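Local coordinates for signal recognition particle subunit SRP68 (Chaetomium thermophilum, PDB 4P3G), which binds the SRP RNA through the RNA-binding domain described here, and probably serves in cotranslational targeting of secretory and membrane proteins to the endoplasmic reticulum, at residues 34-38 with 74-79; 25-29 with 84-89; 116-121 with 145-150. All coordinates share one frame. Residues are numbered along the deposited sequence.

In the fold
Interactions 1 and 2 join the same two elements, helix 27-44 and helix 71-93, at points whose centres lie about 14 Å apart; interaction 3 pairs the next two helices, 103-128 and 136-156. Interaction 3 is the buried one, centred about 5 Å from the centre of the chain, while interaction 1 is partly buried and interaction 2 lies at the surface. Leucines fill interaction 1, a single tyrosine knob supplies half of the buried surface of interaction 2, and interaction 3 combines small alanines with a glutamate-arginine salt bridge. The sites touch directly: L34 CD1 meets A85 CB at 4.1 Å, T79 CG2 meets I119 CD1 at 3.4 Å, and W84 CD1 meets L149 CD2 at 3.8 Å.

Interaction 1 (34-38 with 74-79); sequences LSGKL and RLQLLT
L78 (chi1 m, chi2 t) lies between L34 and L38: its CD2 is 3.7 Å from L34 CD2, and its CB is 3.5 Å from L38 CD1. Both segments are regular helix, with L38 N hydrogen-bonded to L34 O (2.8 Å) and L78 N to R74 O (3.1 Å). Their axes approach to 9.6 Å and cross at -157°, hence antiparallel; the nearest CA atoms are those of L38 and L78, 5.9 Å apart. This is leucine-rich antiparallel helix packing within the all-helical RNA-binding domain of SRP68, joining helices 27-44 and 71-93. L38, with chi1 t and chi2 p, extends CD1 to 3.7 Å from L75 CD1 and 3.6 Å from T79 OG1; that hydroxyl donates to L75 O (2.5 Å). Beside the leucines, the aliphatic CD of K37 touches R74 NH2 at 3.6 Å, whereas K37 NZ and R74 NH2, 4.5 Å apart, are like charges that do not attract. F13 of helix 10-21 touches both R74 and L78.

Interaction 2 (25-29 with 84-89); sequences GDYAT and WAHAMA
A knob-into-hole contact at a capped helix start joins the beginning of helix 27-44 to helix 71-93 in the RNA-binding domain. The knob is Y27, whose side chain sits among W84, A85, M88 and A89. G25 and D26 are extended (phi/psi -142/-158 and -142/-168), and the helix begins at Y27. D26, with chi1 p, is the N-cap: its OD1 accepts from T29 N at 2.8 Å, with an N-H...O angle of 151°, and from T29 OG1 at 2.9 Å. Residues 84-89 are regular helix, with M88 N hydrogen-bonded to W84 O and A89 N to A85 O, both at 2.8 Å. The closest CA atoms are those of Y27 and A89, 5.0 Å apart. From there the CA-to-CB bond of Y27 points toward helix 71-93; its CB lies 3.9 Å from A89 CB and 3.9 Å from A85 O. With chi1 m and chi2 -69°, the ring turns one face to M88, a selenomethionine in this crystal. M88 CB lies 3.8 Å from the ring centroid and 19° off the normal, a CH-pi contact, while M88 SE, 5.5 Å from that centroid, adds a Met-aromatic contact. Y27 CE1 reaches W84 CH2 at 3.7 Å; the two six-membered rings are 5.7 Å apart at their centroids, with planes at 79°. W84 also forms a cation-pi pair with R18 of helix 10-21 and packs on L113 of helix 103-128, so the tyrosine's socket borders two further helices.

Interaction 3 (116-121 with 145-150); sequences GARIAE and YAALLR. With PO4 (phosphate ion), chain E.
Residues 116-121 and 145-150 are regular helix, with A120 N hydrogen-bonded to G116 O and L149 N to Y145 O, both at 3.0 Å. They run antiparallel at 167°, segment axes approaching to 8.3 Å, as an antiparallel helical hairpin with alanines at the interface of the SRP68 RNA-binding domain. The CA register is A117 with R150 (5.0 Å) and A120 with A146 (4.9 Å), close spacings that the small side chains of A117, A120 and A146 permit; A120 CB lies 4.1 Å from A146 CB. L149 CD1 (4.1 Å) and Y145 CE2 (3.7 Å) pack on A120 CB. Y145 OH is hydrogen-bonded to E81 OE2 on helix 71-93. R150 (chi1 t, chi2 and chi3 p) lays its guanidinium face over A117 CB and makes a bidentate salt bridge with E121, R150 NE to E121 OE2 at 2.8 Å and R150 NH2 to E121 OE1 at 3.1 Å. In a phosphate ion, probably from the crystallisation liquor, O1 accepts from R150 NH1 at 3.2 Å and, weakly, from R118 NH1 at 2.7 Å.

Interaction 1 (34-38 with 74-79)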
ATOM      1  N   LEU A  34      -4.563   2.361 -40.339  1.00 87.50           N
ATOM      2  CA  LEU A  34      -4.653   0.931 -40.096  1.00 85.01           C
ATOM      3  C   LEU A  34      -5.437   0.194 -41.181  1.00 89.89           C
ATOM      4  O   LEU A  34      -5.069  -0.898 -41.588  1.00 94.56           O
ATOM      5  CB  LEU A  34      -5.283   0.673 -38.730  1.00 84.48           C
ATOM      6  CG  LEU A  34      -4.443   0.982 -37.486  1.00 82.75           C
ATOM      7  CD1 LEU A  34      -5.304   0.881 -36.244  1.00 84.83           C
ATOM      8  CD2 LEU A  34      -3.251   0.049 -37.373  1.00 74.40           C
ATOM      9  N   SER A  35      -6.530   0.789 -41.636  1.00 95.06           N
ATOM     10  CA  SER A  35      -7.376   0.188 -42.661  1.00 99.47           C
ATOM     11  C   SER A  35      -6.646  -0.003 -43.982  1.00 99.62           C
ATOM     12  O   SER A  35      -6.899  -0.960 -44.707  1.00103.07           O
ATOM     13  CB  SER A  35      -8.599   1.070 -42.879  1.00106.91           C
ATOM     14  OG  SER A  35      -9.228   1.348 -41.637  1.00110.76           O
ATOM     15  N   GLY A  36      -5.743   0.919 -44.287  1.00 96.66           N
ATOM     16  CA  GLY A  36      -4.915   0.825 -45.476  1.00 97.98           C
ATOM     17  C   GLY A  36      -3.894  -0.286 -45.352  1.00 97.67           C
ATOM     18  O   GLY A  36      -3.672  -1.062 -46.270  1.00 99.12           O
ATOM     19  N   LYS A  37      -3.247  -0.343 -44.201  1.00 99.15           N
ATOM     20  CA  LYS A  37      -2.228  -1.343 -43.954  1.00 98.12           C
ATOM     21  C   LYS A  37      -2.834  -2.737 -43.843  1.00 94.83           C
ATOM     22  O   LYS A  37      -2.227  -3.717 -44.287  1.00101.16           O
ATOM     23  CB  LYS A  37      -1.453  -0.967 -42.707  1.00 99.10           C
ATOM     24  CG  LYS A  37      -0.798   0.401 -42.843  1.00108.13           C
ATOM     25  CD  LYS A  37       0.489   0.450 -42.077  1.00117.30           C
ATOM     26  CE  LYS A  37       0.617   1.744 -41.309  1.00124.31           C
ATOM     27  NZ  LYS A  37       1.398   1.502 -40.056  1.00127.22           N
ATOM     28  N   LEU A  38      -4.031  -2.830 -43.274  1.00 87.57           N
ATOM     29  CA  LEU A  38      -4.711  -4.115 -43.170  1.00 92.51           C
ATOM     30  C   LEU A  38      -4.980  -4.653 -44.564  1.00104.25           C
ATOM     31  O   LEU A  38      -4.859  -5.854 -44.825  1.00109.44           O
ATOM     32  CB  LEU A  38      -6.045  -3.966 -42.448  1.00 93.29           C
ATOM     33  CG  LEU A  38      -6.704  -5.262 -41.975  1.00 99.58           C
ATOM     34  CD1 LEU A  38      -5.754  -6.052 -41.094  1.00103.13           C
ATOM     35  CD2 LEU A  38      -7.997  -4.984 -41.243  1.00101.93           C
ATOM     36  N   ARG A  74       1.189 -10.001 -38.234  1.00 80.41           N
ATOM     37  CA  ARG A  74       0.902  -8.605 -38.528  1.00 85.62           C
ATOM     38  C   ARG A  74      -0.581  -8.385 -38.831  1.00 91.55           C
ATOM     39  O   ARG A  74      -1.177  -7.400 -38.388  1.00 94.83           O
ATOM     40  CB  ARG A  74       1.739  -8.112 -39.693  1.00 87.80           C
ATOM     41  CG  ARG A  74       1.608  -6.633 -39.924  1.00 92.11           C
ATOM     42  CD  ARG A  74       2.770  -6.102 -40.751  1.00105.99           C
ATOM     43  NE  ARG A  74       2.757  -4.647 -40.744  1.00113.13           N
ATOM     44  CZ  ARG A  74       2.356  -3.898 -41.764  1.00116.64           C
ATOM     45  NH1 ARG A  74       1.965  -4.474 -42.897  1.00117.94           N
ATOM     46  NH2 ARG A  74       2.358  -2.575 -41.641  1.00113.90           N
ATOM     47  N   LEU A  75      -1.191  -9.337 -39.520  1.00 89.55           N
ATOM     48  CA  LEU A  75      -2.608  -9.256 -39.822  1.00 88.71           C
ATOM     49  C   LEU A  75      -3.429  -9.134 -38.535  1.00 86.15           C
ATOM     50  O   LEU A  75      -4.367  -8.343 -38.465  1.00 89.63           O
ATOM     51  CB  LEU A  75      -3.048 -10.498 -40.590  1.00 92.41           C
ATOM     52  CG  LEU A  75      -4.487 -10.457 -41.098  1.00 94.93           C
ATOM     53  CD1 LEU A  75      -4.600  -9.391 -42.168  1.00 96.91           C
ATOM     54  CD2 LEU A  75      -4.908 -11.808 -41.643  1.00 99.46           C
ATOM     55  N   GLN A  76      -3.079  -9.926 -37.528  1.00 80.88           N
ATOM     56  CA  GLN A  76      -3.816  -9.936 -36.275  1.00 84.16           C
ATOM     57  C   GLN A  76      -3.669  -8.641 -35.481  1.00 87.04           C
ATOM     58  O   GLN A  76      -4.622  -8.168 -34.871  1.00 90.33           O
ATOM     59  CB  GLN A  76      -3.372 -11.111 -35.423  1.00 87.64           C
ATOM     60  CG  GLN A  76      -3.632 -12.439 -36.087  1.00 97.38           C
ATOM     61  CD  GLN A  76      -5.089 -12.634 -36.440  1.00106.65           C
ATOM     62  OE1 GLN A  76      -5.490 -12.438 -37.586  1.00110.65           O
ATOM     63  NE2 GLN A  76      -5.894 -13.032 -35.453  1.00110.00           N
ATOM     64  N   LEU A  77      -2.472  -8.078 -35.475  1.00 84.80           N
ATOM     65  CA  LEU A  77      -2.229  -6.838 -34.760  1.00 79.72           C
ATOM     66  C   LEU A  77      -3.057  -5.703 -35.376  1.00 78.12           C
ATOM     67  O   LEU A  77      -3.787  -4.986 -34.680  1.00 76.96           O
ATOM     68  CB  LEU A  77      -0.743  -6.513 -34.824  1.00 80.58           C
ATOM     69  CG  LEU A  77       0.034  -7.527 -33.977  1.00 81.97           C
ATOM     70  CD1 LEU A  77       1.508  -7.161 -33.843  1.00 83.68           C
ATOM     71  CD2 LEU A  77      -0.626  -7.738 -32.616  1.00 79.39           C
ATOM     72  N   LEU A  78      -2.974  -5.577 -36.696  1.00 79.11           N
ATOM     73  CA  LEU A  78      -3.687  -4.524 -37.415  1.00 82.21           C
ATOM     74  C   LEU A  78      -5.179  -4.685 -37.164  1.00 85.21           C
ATOM     75  O   LEU A  78      -5.916  -3.704 -37.010  1.00 88.97           O
ATOM     76  CB  LEU A  78      -3.390  -4.584 -38.914  1.00 81.26           C
ATOM     77  CG  LEU A  78      -1.917  -4.290 -39.226  1.00 86.76           C
ATOM     78  CD1 LEU A  78      -1.566  -4.442 -40.719  1.00 90.35           C
ATOM     79  CD2 LEU A  78      -1.509  -2.928 -38.694  1.00 88.18           C
ATOM     80  N   THR A  79      -5.624  -5.931 -37.126  1.00 80.81           N
ATOM     81  CA  THR A  79      -7.028  -6.191 -36.912  1.00 81.09           C
ATOM     82  C   THR A  79      -7.457  -5.727 -35.544  1.00 83.10           C
ATOM     83  O   THR A  79      -8.441  -5.011 -35.414  1.00 87.54           O
ATOM     84  CB  THR A  79      -7.339  -7.677 -37.074  1.00 87.35           C
ATOM     85  OG1 THR A  79      -6.869  -8.119 -38.358  1.00 98.43           O
ATOM     86  CG2 THR A  79      -8.826  -7.898 -37.003  1.00 87.84           C
TER

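Interaction 2 (25-29 with 84-89)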
ATOM      1  N   GLY A  25      -1.834  13.529 -36.158  1.00109.09           N
ATOM      2  CA  GLY A  25      -3.217  13.118 -36.201  1.00 87.23           C
ATOM      3  C   GLY A  25      -3.831  12.762 -34.874  1.00 91.88           C
ATOM      4  O   GLY A  25      -3.379  13.191 -33.802  1.00 86.83           O
ATOM      5  N   ASP A  26      -4.894  11.969 -34.976  1.00 94.51           N
ATOM      6  CA  ASP A  26      -5.667  11.466 -33.846  1.00 95.81           C
ATOM      7  C   ASP A  26      -6.121  10.024 -34.096  1.00 97.65           C
ATOM      8  O   ASP A  26      -5.649   9.371 -35.013  1.00101.99           O
ATOM      9  CB  ASP A  26      -6.870  12.357 -33.641  1.00103.89           C
ATOM     10  CG  ASP A  26      -7.658  12.540 -34.920  1.00115.79           C
ATOM     11  OD1 ASP A  26      -7.481  11.715 -35.843  1.00 86.33           O
ATOM     12  OD2 ASP A  26      -8.440  13.517 -35.010  1.00122.89           O
ATOM     13  N   TYR A  27      -7.031   9.526 -33.272  1.00 99.64           N
ATOM     14  CA  TYR A  27      -7.539   8.164 -33.419  1.00 95.73           C
ATOM     15  C   TYR A  27      -8.293   7.994 -34.716  1.00 94.20           C
ATOM     16  O   TYR A  27      -8.379   6.899 -35.260  1.00 99.26           O
ATOM     17  CB  TYR A  27      -8.392   7.764 -32.211  1.00 96.50           C
ATOM     18  CG  TYR A  27      -7.611   7.962 -30.946  1.00 92.06           C
ATOM     19  CD1 TYR A  27      -6.507   7.152 -30.649  1.00 82.99           C
ATOM     20  CD2 TYR A  27      -7.918   9.003 -30.086  1.00 94.45           C
ATOM     21  CE1 TYR A  27      -5.759   7.362 -29.506  1.00 79.89           C
ATOM     22  CE2 TYR A  27      -7.187   9.212 -28.939  1.00 91.30           C
ATOM     23  CZ  TYR A  27      -6.118   8.392 -28.657  1.00 85.22           C
ATOM     24  OH  TYR A  27      -5.414   8.649 -27.523  1.00 88.08           O
ATOM     25  N   ALA A  28      -8.865   9.074 -35.212  1.00 91.86           N
ATOM     26  CA  ALA A  28      -9.553   8.988 -36.482  1.00 90.97           C
ATOM     27  C   ALA A  28      -8.505   8.725 -37.556  1.00 91.88           C
ATOM     28  O   ALA A  28      -8.717   7.903 -38.440  1.00 97.67           O
ATOM     29  CB  ALA A  28     -10.325  10.228 -36.752  1.00 89.50           C
ATOM     30  N   THR A  29      -7.349   9.374 -37.431  1.00 91.00           N
ATOM     31  CA  THR A  29      -6.240   9.202 -38.376  1.00 93.15           C
ATOM     32  C   THR A  29      -5.688   7.791 -38.379  1.00 89.01           C
ATOM     33  O   THR A  29      -5.468   7.198 -39.425  1.00 90.48           O
ATOM     34  CB  THR A  29      -5.048  10.109 -38.003  1.00 96.52           C
ATOM     35  OG1 THR A  29      -5.482  11.465 -37.867  1.00105.83           O
ATOM     36  CG2 THR A  29      -3.929  10.001 -39.027  1.00 93.23           C
ATOM     37  N   TRP A  84      -9.442  -1.038 -31.631  1.00 75.56           N
ATOM     38  CA  TRP A  84      -8.998  -0.172 -30.568  1.00 74.16           C
ATOM     39  C   TRP A  84      -9.150   1.286 -31.001  1.00 77.25           C
ATOM     40  O   TRP A  84      -9.616   2.146 -30.229  1.00 74.89           O
ATOM     41  CB  TRP A  84      -7.542  -0.470 -30.235  1.00 73.66           C
ATOM     42  CG  TRP A  84      -7.021   0.328 -29.092  1.00 71.75           C
ATOM     43  CD1 TRP A  84      -7.198   0.057 -27.765  1.00 68.38           C
ATOM     44  CD2 TRP A  84      -6.265   1.546 -29.161  1.00 61.47           C
ATOM     45  NE1 TRP A  84      -6.594   1.031 -27.006  1.00 66.63           N
ATOM     46  CE2 TRP A  84      -6.006   1.949 -27.839  1.00 58.76           C
ATOM     47  CE3 TRP A  84      -5.788   2.333 -30.213  1.00 63.27           C
ATOM     48  CZ2 TRP A  84      -5.299   3.106 -27.538  1.00 60.21           C
ATOM     49  CZ3 TRP A  84      -5.064   3.488 -29.914  1.00 58.08           C
ATOM     50  CH2 TRP A  84      -4.831   3.859 -28.589  1.00 62.58           C
ATOM     51  N   ALA A  85      -8.749   1.558 -32.241  1.00 75.58           N
ATOM     52  CA  ALA A  85      -8.778   2.909 -32.793  1.00 73.93           C
ATOM     53  C   ALA A  85     -10.217   3.412 -32.853  1.00 78.49           C
ATOM     54  O   ALA A  85     -10.539   4.544 -32.468  1.00 81.54           O
ATOM     55  CB  ALA A  85      -8.175   2.903 -34.180  1.00 61.42           C
ATOM     56  N   HIS A  86     -11.090   2.536 -33.321  1.00 74.86           N
ATOM     57  CA  HIS A  86     -12.487   2.872 -33.469  1.00 73.19           C
ATOM     58  C   HIS A  86     -13.056   3.196 -32.084  1.00 76.73           C
ATOM     59  O   HIS A  86     -13.782   4.177 -31.905  1.00 83.69           O
ATOM     60  CB  HIS A  86     -13.222   1.729 -34.179  1.00 68.93           C
ATOM     61  CG  HIS A  86     -14.631   2.050 -34.550  1.00 79.43           C
ATOM     62  ND1 HIS A  86     -15.166   3.316 -34.446  1.00 83.99           N
ATOM     63  CD2 HIS A  86     -15.637   1.255 -34.998  1.00 85.47           C
ATOM     64  CE1 HIS A  86     -16.437   3.288 -34.802  1.00 88.00           C
ATOM     65  NE2 HIS A  86     -16.747   2.046 -35.140  1.00 89.26           N
ATOM     66  N   ALA A  87     -12.711   2.373 -31.101  1.00 75.49           N
ATOM     67  CA  ALA A  87     -13.178   2.587 -29.742  1.00 76.21           C
ATOM     68  C   ALA A  87     -12.625   3.898 -29.185  1.00 83.19           C
ATOM     69  O   ALA A  87     -13.362   4.661 -28.560  1.00 88.24           O
ATOM     70  CB  ALA A  87     -12.800   1.437 -28.866  1.00 70.38           C
HETATM   71  N   MSE A  88     -11.348   4.182 -29.439  1.00 80.85           N
HETATM   72  CA  MSE A  88     -10.728   5.390 -28.892  1.00 82.57           C
HETATM   73  C   MSE A  88     -11.233   6.648 -29.556  1.00 87.99           C
HETATM   74  O   MSE A  88     -11.275   7.710 -28.934  1.00 92.60           O
HETATM   75  CB  MSE A  88      -9.208   5.347 -29.013  1.00 81.92           C
HETATM   76  CG  MSE A  88      -8.510   4.390 -28.052  1.00 78.27           C
HETATM   77 SE   MSE A  88      -8.921   4.622 -26.162  1.00 97.79          SE
HETATM   78  CE  MSE A  88     -10.349   3.302 -25.917  1.00 64.67           C
ATOM     79  N   ALA A  89     -11.603   6.523 -30.830  1.00 85.57           N
ATOM     80  CA  ALA A  89     -12.138   7.641 -31.594  1.00 79.07           C
ATOM     81  C   ALA A  89     -13.519   8.080 -31.110  1.00 82.44           C
ATOM     82  O   ALA A  89     -13.782   9.278 -31.005  1.00 89.84           O
ATOM     83  CB  ALA A  89     -12.187   7.291 -33.061  1.00 75.97           C
TER

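Interaction 3 (116-121 with 145-150)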
ATOM      1  N   GLY A 116     -11.180  -6.548 -30.014  1.00 71.65           N
ATOM      2  CA  GLY A 116      -9.739  -6.434 -30.091  1.00 75.66           C
ATOM      3  C   GLY A 116      -9.063  -7.361 -29.082  1.00 83.02           C
ATOM      4  O   GLY A 116      -8.034  -7.979 -29.394  1.00 87.34           O
ATOM      5  N   ALA A 117      -9.637  -7.470 -27.878  1.00 82.06           N
ATOM      6  CA  ALA A 117      -9.096  -8.359 -26.848  1.00 76.66           C
ATOM      7  C   ALA A 117      -9.133  -9.805 -27.331  1.00 77.95           C
ATOM      8  O   ALA A 117      -8.123 -10.509 -27.272  1.00 82.92           O
ATOM      9  CB  ALA A 117      -9.877  -8.225 -25.572  1.00 74.80           C
ATOM     10  N   ARG A 118     -10.282 -10.230 -27.850  1.00 72.70           N
ATOM     11  CA  ARG A 118     -10.436 -11.597 -28.333  1.00 75.18           C
ATOM     12  C   ARG A 118      -9.392 -11.913 -29.409  1.00 83.15           C
ATOM     13  O   ARG A 118      -8.789 -12.988 -29.406  1.00 88.02           O
ATOM     14  CB  ARG A 118     -11.838 -11.801 -28.907  1.00 72.53           C
ATOM     15  CG  ARG A 118     -12.901 -11.960 -27.870  1.00 74.45           C
ATOM     16  CD  ARG A 118     -14.220 -12.447 -28.447  1.00 81.68           C
ATOM     17  NE  ARG A 118     -14.762 -11.531 -29.446  1.00 88.96           N
ATOM     18  CZ  ARG A 118     -15.606 -10.541 -29.171  1.00 92.08           C
ATOM     19  NH1 ARG A 118     -15.974 -10.320 -27.922  1.00 93.75           N
ATOM     20  NH2 ARG A 118     -16.061  -9.754 -30.134  1.00 93.58           N
ATOM     21  N   ILE A 119      -9.145 -10.962 -30.305  1.00 80.73           N
ATOM     22  CA  ILE A 119      -8.185 -11.204 -31.369  1.00 86.32           C
ATOM     23  C   ILE A 119      -6.780 -11.347 -30.800  1.00 81.03           C
ATOM     24  O   ILE A 119      -6.051 -12.268 -31.161  1.00 79.62           O
ATOM     25  CB  ILE A 119      -8.226 -10.071 -32.446  1.00 68.48           C
ATOM     26  CG1 ILE A 119      -9.523 -10.162 -33.232  1.00 65.03           C
ATOM     27  CG2 ILE A 119      -7.044 -10.177 -33.428  1.00 61.11           C
ATOM     28  CD1 ILE A 119      -9.887  -8.849 -33.891  1.00 68.90           C
ATOM     29  N   ALA A 120      -6.416 -10.453 -29.888  1.00 80.24           N
ATOM     30  CA  ALA A 120      -5.088 -10.487 -29.291  1.00 72.19           C
ATOM     31  C   ALA A 120      -4.923 -11.707 -28.416  1.00 70.29           C
ATOM     32  O   ALA A 120      -3.827 -12.253 -28.315  1.00 75.73           O
ATOM     33  CB  ALA A 120      -4.819  -9.237 -28.503  1.00 65.89           C
ATOM     34  N   GLU A 121      -6.002 -12.127 -27.767  1.00 66.53           N
ATOM     35  CA  GLU A 121      -5.908 -13.279 -26.877  1.00 74.23           C
ATOM     36  C   GLU A 121      -5.625 -14.541 -27.677  1.00 73.43           C
ATOM     37  O   GLU A 121      -4.790 -15.366 -27.285  1.00 75.82           O
ATOM     38  CB  GLU A 121      -7.175 -13.441 -26.025  1.00 76.23           C
ATOM     39  CG  GLU A 121      -7.266 -12.422 -24.899  1.00 81.98           C
ATOM     40  CD  GLU A 121      -8.645 -12.344 -24.251  1.00 89.13           C
ATOM     41  OE1 GLU A 121      -9.569 -13.056 -24.703  1.00 89.32           O
ATOM     42  OE2 GLU A 121      -8.789 -11.579 -23.268  1.00 91.52           O
ATOM     43  N   TYR A 145       0.171  -7.834 -24.036  1.00 62.99           N
ATOM     44  CA  TYR A 145      -0.645  -7.067 -24.968  1.00 65.23           C
ATOM     45  C   TYR A 145      -2.108  -7.506 -24.901  1.00 66.07           C
ATOM     46  O   TYR A 145      -3.023  -6.673 -24.937  1.00 71.76           O
ATOM     47  CB  TYR A 145      -0.131  -7.222 -26.393  1.00 67.87           C
ATOM     48  CG  TYR A 145      -0.963  -6.508 -27.435  1.00 72.02           C
ATOM     49  CD1 TYR A 145      -1.108  -5.119 -27.424  1.00 69.83           C
ATOM     50  CD2 TYR A 145      -1.626  -7.228 -28.418  1.00 75.79           C
ATOM     51  CE1 TYR A 145      -1.875  -4.478 -28.379  1.00 75.00           C
ATOM     52  CE2 TYR A 145      -2.392  -6.601 -29.370  1.00 78.92           C
ATOM     53  CZ  TYR A 145      -2.518  -5.230 -29.353  1.00 80.36           C
ATOM     54  OH  TYR A 145      -3.290  -4.624 -30.318  1.00 82.43           O
ATOM     55  N   ALA A 146      -2.334  -8.812 -24.824  1.00 56.63           N
ATOM     56  CA  ALA A 146      -3.694  -9.298 -24.716  1.00 54.76           C
ATOM     57  C   ALA A 146      -4.304  -8.842 -23.386  1.00 65.89           C
ATOM     58  O   ALA A 146      -5.513  -8.606 -23.282  1.00 71.13           O
ATOM     59  CB  ALA A 146      -3.735 -10.792 -24.863  1.00 48.46           C
ATOM     60  N   ALA A 147      -3.475  -8.762 -22.345  1.00 68.40           N
ATOM     61  CA  ALA A 147      -3.981  -8.383 -21.035  1.00 60.10           C
ATOM     62  C   ALA A 147      -4.299  -6.920 -21.051  1.00 62.55           C
ATOM     63  O   ALA A 147      -5.266  -6.486 -20.437  1.00 67.97           O
ATOM     64  CB  ALA A 147      -2.969  -8.702 -19.954  1.00 58.72           C
ATOM     65  N   LEU A 148      -3.517  -6.185 -21.831  1.00 66.55           N
ATOM     66  CA  LEU A 148      -3.639  -4.741 -21.965  1.00 65.33           C
ATOM     67  C   LEU A 148      -4.967  -4.369 -22.627  1.00 68.91           C
ATOM     68  O   LEU A 148      -5.686  -3.455 -22.178  1.00 67.27           O
ATOM     69  CB  LEU A 148      -2.487  -4.204 -22.813  1.00 63.01           C
ATOM     70  CG  LEU A 148      -2.420  -2.695 -23.091  1.00 67.97           C
ATOM     71  CD1 LEU A 148      -1.921  -1.982 -21.851  1.00 65.62           C
ATOM     72  CD2 LEU A 148      -1.577  -2.315 -24.338  1.00 71.56           C
ATOM     73  N   LEU A 149      -5.276  -5.051 -23.722  1.00 65.98           N
ATOM     74  CA  LEU A 149      -6.506  -4.742 -24.417  1.00 63.80           C
ATOM     75  C   LEU A 149      -7.687  -5.189 -23.563  1.00 65.39           C
ATOM     76  O   LEU A 149      -8.698  -4.494 -23.491  1.00 64.45           O
ATOM     77  CB  LEU A 149      -6.554  -5.407 -25.798  1.00 64.00           C
ATOM     78  CG  LEU A 149      -5.637  -4.809 -26.852  1.00 60.70           C
ATOM     79  CD1 LEU A 149      -6.003  -5.314 -28.240  1.00 59.82           C
ATOM     80  CD2 LEU A 149      -5.641  -3.310 -26.778  1.00 65.71           C
ATOM     81  N   ARG A 150      -7.564  -6.352 -22.922  1.00 63.53           N
ATOM     82  CA  ARG A 150      -8.663  -6.865 -22.110  1.00 65.70           C
ATOM     83  C   ARG A 150      -8.900  -5.921 -20.926  1.00 66.77           C
ATOM     84  O   ARG A 150     -10.032  -5.739 -20.479  1.00 68.13           O
ATOM     85  CB  ARG A 150      -8.390  -8.286 -21.642  1.00 65.09           C
ATOM     86  CG  ARG A 150      -9.434  -8.837 -20.693  1.00 56.98           C
ATOM     87  CD  ARG A 150     -10.760  -8.894 -21.330  1.00 58.83           C
ATOM     88  NE  ARG A 150     -10.763  -9.821 -22.454  1.00 67.37           N
ATOM     89  CZ  ARG A 150     -11.789  -9.958 -23.293  1.00 74.60           C
ATOM     90  NH1 ARG A 150     -12.883  -9.224 -23.109  1.00 76.39           N
ATOM     91  NH2 ARG A 150     -11.730 -10.826 -24.302  1.00 74.57           N
TER
HETATM   92  P   PO4 E 301     -15.318 -11.326 -24.693  1.00142.27           P
HETATM   93  O1  PO4 E 301     -14.859 -10.101 -25.444  1.00137.60           O
HETATM   94  O2  PO4 E 301     -14.114 -12.105 -24.204  1.00142.09           O
HETATM   95  O3  PO4 E 301     -16.147 -12.210 -25.597  1.00144.45           O
HETATM   96  O4  PO4 E 301     -16.184 -10.905 -23.526  1.00146.55           O